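Local coordinates for alpha-l-arabinofuranosidase domain protein (Thermotoga maritima, PDB 4ATW) that probably releases terminal alpha-L-arabinofuranosyl residues from arabinose-containing saccharides by hydrolysis, as a thermostable glycoside hydrolase, at residues Val6-Glu11 and Arg423-Gly428; Glu359-Thr364 and Asp393-Ile398. All blocks are in the same frame, centred on the assembly; numbering follows the deposited sequence.

Contact 1 of 2, residues Val6-Glu11 and Arg423-Gly428; sequences VVDPKE and RVEGLG
The ends of strands 4-8 and 421-424 run parallel, and the N-H and C=O of Val7 both bond to 421-424 and its continuation, to the residues on either side of Val424: its N-H points nearly straight along the C=O axis of Arg423, with N to O at 2.8 Å, and its own O receives the N-H of Glu425 at 3.1 Å. The carbonyl oxygen of Val7 also meets the CA of Val424 in a CA-H...O contact.

Val6 and Arg423 lie side by side on one face of the sheet. There the valine sets both methyls against the CG methylene of Arg423, CG1 standing 3.7 Å from Arg423 CG. Bends at chi2 and chi3 then swing the guanidinium back, so that its in-plane edge reaches Glu425, NH1 to OE1 at 2.6 Å; NE pairs with Glu466. Arginine suits this partly exposed face, its methylenes serving as an apolar partner while its charge reaches two carboxylates.

This pairing belongs to the C-terminal beta domain that accompanies the (beta/alpha)8 barrel in such arabinofuranosidases, and it brings the N-terminal strand into that domain. On the other face Val7 and Val424 turn inward onto Ile407, where branched apolar side chains fill the buried layer.

At the end of the pairing both chains turn, by a type I turn from Asp8 to Glu11 and a type II turn from Val424 to Leu427. Pro9, whose ring suits the second position of its turn, crosses Val424 at about a right angle, CG to CG1 at 3.4 Å. Gly426, at the third position of its turn, has a positive phi of 63°, readily adopted by glycine.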
loop_
_atom_site.group_PDB
_atom_site.type_symbol
_atom_site.label_atom_id
_atom_site.label_comp_id
_atom_site.label_asym_id
_atom_site.label_seq_id
_atom_site.Cartn_x
_atom_site.Cartn_y
_atom_site.Cartn_z
ATOM N N VAL A 6 -7.831 -14.916 22.099
ATOM C CA VAL A 6 -7.096 -14.703 23.347
ATOM C C VAL A 6 -5.872 -13.822 23.179
ATOM O O VAL A 6 -4.949 -14.191 22.484
ATOM C CB VAL A 6 -6.626 -16.050 23.890
ATOM C CG1 VAL A 6 -5.761 -15.852 25.129
ATOM C CG2 VAL A 6 -7.832 -16.927 24.183
ATOM N N VAL A 7 -5.847 -12.682 23.849
ATOM C CA VAL A 7 -4.736 -11.736 23.745
ATOM C C VAL A 7 -3.929 -11.706 25.023
ATOM O O VAL A 7 -4.503 -11.836 26.102
ATOM C CB VAL A 7 -5.260 -10.289 23.557
ATOM C CG1 VAL A 7 -4.109 -9.315 23.519
ATOM C CG2 VAL A 7 -6.098 -10.191 22.329
ATOM N N ASP A 8 -2.619 -11.506 24.929
ATOM C CA ASP A 8 -1.781 -11.400 26.131
ATOM C C ASP A 8 -0.878 -10.189 25.971
ATOM O O ASP A 8 0.289 -10.320 25.617
ATOM C CB ASP A 8 -0.921 -12.646 26.330
ATOM C CG ASP A 8 0.059 -12.484 27.471
ATOM O OD1 ASP A 8 -0.289 -11.782 28.440
ATOM O OD2 ASP A 8 1.166 -13.060 27.404
ATOM N N PRO A 9 -1.398 -8.991 26.266
ATOM C CA PRO A 9 -0.671 -7.720 26.147
ATOM C C PRO A 9 0.720 -7.731 26.744
ATOM O O PRO A 9 1.574 -6.924 26.375
ATOM C CB PRO A 9 -1.577 -6.717 26.871
ATOM C CG PRO A 9 -2.912 -7.265 26.690
ATOM C CD PRO A 9 -2.657 -8.528 25.881
ATOM N N LYS A 10 0.948 -8.644 27.677
ATOM C CA LYS A 10 2.247 -8.706 28.334
ATOM C C LYS A 10 3.327 -9.302 27.429
ATOM O O LYS A 10 4.514 -9.073 27.645
ATOM C CB LYS A 10 2.125 -9.516 29.639
ATOM C CG LYS A 10 1.274 -8.878 30.751
ATOM C CD LYS A 10 1.201 -9.783 31.998
ATOM C CE LYS A 10 0.373 -9.130 33.107
ATOM N NZ LYS A 10 0.250 -9.972 34.325
ATOM N N GLU A 11 2.914 -10.049 26.409
ATOM C CA GLU A 11 3.861 -10.691 25.501
ATOM C C GLU A 11 3.978 -10.043 24.114
ATOM O O GLU A 11 3.138 -10.275 23.241
ATOM C CB GLU A 11 3.479 -12.163 25.356
ATOM C CG GLU A 11 4.410 -12.977 24.502
ATOM C CD GLU A 11 3.995 -14.426 24.445
ATOM O OE1 GLU A 11 2.956 -14.756 25.053
ATOM O OE2 GLU A 11 4.696 -15.238 23.803
ATOM N N ARG A 423 -10.562 -12.750 25.417
ATOM C CA ARG A 423 -10.001 -12.749 26.768
ATOM C C ARG A 423 -8.623 -12.105 26.736
ATOM O O ARG A 423 -7.803 -12.414 25.867
ATOM C CB ARG A 423 -9.918 -14.171 27.311
ATOM C CG ARG A 423 -8.528 -14.778 27.346
ATOM C CD ARG A 423 -7.860 -14.677 28.721
ATOM N NE ARG A 423 -8.616 -15.359 29.779
ATOM C CZ ARG A 423 -8.154 -15.611 31.007
ATOM N NH1 ARG A 423 -6.930 -15.251 31.358
ATOM N NH2 ARG A 423 -8.924 -16.216 31.898
ATOM N N VAL A 424 -8.367 -11.212 27.680
ATOM C CA VAL A 424 -7.094 -10.514 27.717
ATOM C C VAL A 424 -6.366 -10.748 29.046
ATOM O O VAL A 424 -6.706 -10.114 30.039
ATOM C CB VAL A 424 -7.349 -9.021 27.545
ATOM C CG1 VAL A 424 -6.084 -8.327 27.182
ATOM C CG2 VAL A 424 -8.431 -8.795 26.503
ATOM N N GLU A 425 -5.369 -11.632 29.070
ATOM C CA GLU A 425 -4.619 -11.945 30.297
ATOM C C GLU A 425 -4.319 -10.759 31.220
ATOM O O GLU A 425 -3.548 -9.849 30.872
ATOM C CB GLU A 425 -3.302 -12.636 29.951
ATOM C CG GLU A 425 -3.489 -13.899 29.143
ATOM C CD GLU A 425 -4.204 -14.991 29.921
ATOM O OE1 GLU A 425 -4.329 -14.849 31.153
ATOM O OE2 GLU A 425 -4.633 -15.995 29.307
ATOM N N GLY A 426 -4.941 -10.784 32.401
ATOM C CA GLY A 426 -4.757 -9.736 33.399
ATOM C C GLY A 426 -5.195 -8.315 33.062
ATOM O O GLY A 426 -4.494 -7.365 33.393
ATOM N N LEU A 427 -6.353 -8.163 32.423
ATOM C CA LEU A 427 -6.854 -6.848 32.057
ATOM C C LEU A 427 -7.618 -6.159 33.198
ATOM O O LEU A 427 -7.248 -5.053 33.627
ATOM C CB LEU A 427 -7.744 -6.957 30.807
ATOM C CG LEU A 427 -8.495 -5.683 30.353
ATOM C CD1 LEU A 427 -7.559 -4.614 29.838
ATOM C CD2 LEU A 427 -9.489 -6.042 29.271
ATOM N N GLY A 428 -8.675 -6.802 33.688
ATOM C CA GLY A 428 -9.447 -6.187 34.753
ATOM C C GLY A 428 -10.633 -5.457 34.156
ATOM O O GLY A 428 -10.889 -5.601 32.972
#

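Contact 2 of 2, residues Glu359-Thr364 and Asp393-Ile398; sequences EKLVKT and DAAASI
Lys360 and Ile398 exchange two backbone hydrogen bonds as an antiparallel hydrogen-bonded pair: Ile398 N gives to Lys360 O at 2.9 Å, and Lys360 N to Ile398 O at 3.3 Å, both donors lying in the plane of the carbonyl they address. Ile398 O also takes a weak bond from Glu359 N, so two successive residues face one, which is a classic beta bulge at the start of strand 360-376. Farther along, Val362 N gives to Ala396 O.

Between these bonds, Leu361 and Ser397 form a non-hydrogen-bonded pair with CA atoms 4.5 Å apart. Ser397 CB sits against Lys360 O, while its hydroxyl accepts the N-H of Gly358, so a small polar side chain is satisfied at this buried position. On this face Leu361, with CG anti to the backbone N, brings CD1 to 4.3 Å from Ala395 CB.

On the other face Val362, Ala396 and Ile398 form an apolar patch. Val362 spreads its two methyls along the partner strand, CG1 against Ile398 CG1 and CD1, CG2 against Ala396 CB at 3.4 Å. Its side chain crosses that of Ile398 at about a right angle. An alanine here would remove both methyls and would probably loosen the packing against Ile398 and Ala396, and against Val7 of the neighbouring strand. Ala396 stays small enough to lie between Val362 and Thr364, whose CB approaches its methyl at 3.7 Å.

With the N-H and C=O groups of Lys360 and Ile398 paired across the strands, Val362 N-H bonded to Ala396 O, and aliphatic branches filling the buried face, this end of the hairpin relies on main-chain bonds and shape rather than on charge across the strands.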
loop_
_atom_site.group_PDB
_atom_site.type_symbol
_atom_site.label_atom_id
_atom_site.label_comp_id
_atom_site.label_asym_id
_atom_site.label_seq_id
_atom_site.Cartn_x
_atom_site.Cartn_y
_atom_site.Cartn_z
ATOM N N GLU A 359 2.114 0.045 17.687
ATOM C CA GLU A 359 3.405 -0.115 17.043
ATOM C C GLU A 359 4.033 -1.485 17.300
ATOM O O GLU A 359 5.069 -1.811 16.704
ATOM C CB GLU A 359 4.366 0.984 17.514
ATOM C CG GLU A 359 4.036 2.391 17.032
ATOM C CD GLU A 359 2.686 2.898 17.535
ATOM O OE1 GLU A 359 2.476 2.871 18.766
ATOM O OE2 GLU A 359 1.836 3.331 16.714
ATOM N N LYS A 360 3.406 -2.278 18.173
ATOM C CA LYS A 360 3.920 -3.607 18.520
ATOM C C LYS A 360 2.813 -4.659 18.454
ATOM O O LYS A 360 1.674 -4.380 18.854
ATOM C CB LYS A 360 4.512 -3.617 19.943
ATOM C CG LYS A 360 5.587 -2.580 20.255
ATOM C CD LYS A 360 5.970 -2.680 21.737
ATOM C CE LYS A 360 6.716 -1.440 22.275
ATOM N NZ LYS A 360 8.066 -1.302 21.682
ATOM N N LEU A 361 3.147 -5.856 17.951
ATOM C CA LEU A 361 2.195 -6.976 17.823
ATOM C C LEU A 361 2.323 -7.816 19.071
ATOM O O LEU A 361 3.446 -8.169 19.445
ATOM C CB LEU A 361 2.546 -7.847 16.637
ATOM C CG LEU A 361 1.569 -8.974 16.340
ATOM C CD1 LEU A 361 0.296 -8.346 15.840
ATOM C CD2 LEU A 361 2.130 -9.935 15.286
ATOM N N VAL A 362 1.190 -8.161 19.694
ATOM C CA VAL A 362 1.212 -8.911 20.954
ATOM C C VAL A 362 0.556 -10.265 20.864
ATOM O O VAL A 362 -0.434 -10.409 20.183
ATOM C CB VAL A 362 0.537 -8.100 22.066
ATOM C CG1 VAL A 362 1.335 -6.839 22.345
ATOM C CG2 VAL A 362 -0.871 -7.729 21.657
ATOM N N LYS A 363 1.120 -11.249 21.559
ATOM C CA LYS A 363 0.614 -12.614 21.532
ATOM C C LYS A 363 -0.883 -12.516 21.394
ATOM O O LYS A 363 -1.584 -12.018 22.273
ATOM C CB LYS A 363 1.041 -13.386 22.784
ATOM C CG LYS A 363 0.590 -14.845 22.820
ATOM C CD LYS A 363 1.309 -15.676 21.789
ATOM C CE LYS A 363 1.249 -17.175 22.123
ATOM N NZ LYS A 363 -0.057 -17.855 21.803
ATOM N N THR A 364 -1.369 -12.985 20.261
ATOM C CA THR A 364 -2.792 -12.966 19.985
ATOM C C THR A 364 -3.046 -14.303 19.283
ATOM O O THR A 364 -2.370 -14.642 18.312
ATOM C CB THR A 364 -3.232 -11.710 19.144
ATOM O OG1 THR A 364 -4.409 -12.013 18.399
ATOM C CG2 THR A 364 -2.102 -11.234 18.190
ATOM N N ASP A 393 -10.682 -13.619 12.133
ATOM C CA ASP A 393 -9.242 -13.524 12.359
ATOM C C ASP A 393 -9.011 -12.220 13.071
ATOM O O ASP A 393 -9.899 -11.374 13.085
ATOM C CB ASP A 393 -8.454 -13.576 11.053
ATOM C CG ASP A 393 -6.947 -13.726 11.286
ATOM O OD1 ASP A 393 -6.546 -14.364 12.293
ATOM O OD2 ASP A 393 -6.157 -13.225 10.454
ATOM N N ALA A 394 -7.848 -12.051 13.685
ATOM C CA ALA A 394 -7.604 -10.815 14.404
ATOM C C ALA A 394 -6.142 -10.601 14.831
ATOM O O ALA A 394 -5.312 -11.525 14.819
ATOM C CB ALA A 394 -8.490 -10.760 15.597
ATOM N N ALA A 395 -5.843 -9.362 15.218
ATOM C CA ALA A 395 -4.495 -8.993 15.598
ATOM C C ALA A 395 -4.507 -7.932 16.668
ATOM O O ALA A 395 -5.153 -6.902 16.533
ATOM C CB ALA A 395 -3.737 -8.503 14.384
ATOM N N ALA A 396 -3.759 -8.201 17.723
ATOM C CA ALA A 396 -3.693 -7.319 18.858
ATOM C C ALA A 396 -2.405 -6.521 18.896
ATOM O O ALA A 396 -1.308 -7.092 18.946
ATOM C CB ALA A 396 -3.828 -8.142 20.120
ATOM N N SER A 397 -2.531 -5.199 18.892
ATOM C CA SER A 397 -1.350 -4.350 18.926
ATOM C C SER A 397 -1.361 -3.507 20.183
ATOM O O SER A 397 -2.415 -3.286 20.776
ATOM C CB SER A 397 -1.317 -3.447 17.696
ATOM O OG SER A 397 -2.639 -3.131 17.287
ATOM N N ILE A 398 -0.182 -3.032 20.570
ATOM C CA ILE A 398 0.020 -2.196 21.744
ATOM C C ILE A 398 0.687 -0.892 21.336
ATOM O O ILE A 398 1.556 -0.903 20.465
ATOM C CB ILE A 398 0.940 -2.882 22.687
ATOM C CG1 ILE A 398 0.146 -3.876 23.493
ATOM C CG2 ILE A 398 1.655 -1.886 23.542
ATOM C CD1 ILE A 398 0.908 -4.390 24.698
#

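The two contacts lie about 11 Å apart, centre to centre, in one mixed sheet of the beta domain, where strands 4-8 and 360-376 are neighbours. Along the chain contact 2, which joins the two strands of a beta hairpin, is nested inside the long loop closed by contact 1, whose strands come from near the N-terminus and from well after the hairpin. They meet directly at Lys363, whose N and O probably bond to Glu11 O and Asp8 N, and Pro9 O packs on Ile398 CD1. Strand 4-8 is thus flanked by 421-424 and 360-376, so that the N-terminal segment is built into a domain formed largely by the C-terminal part of the sequence.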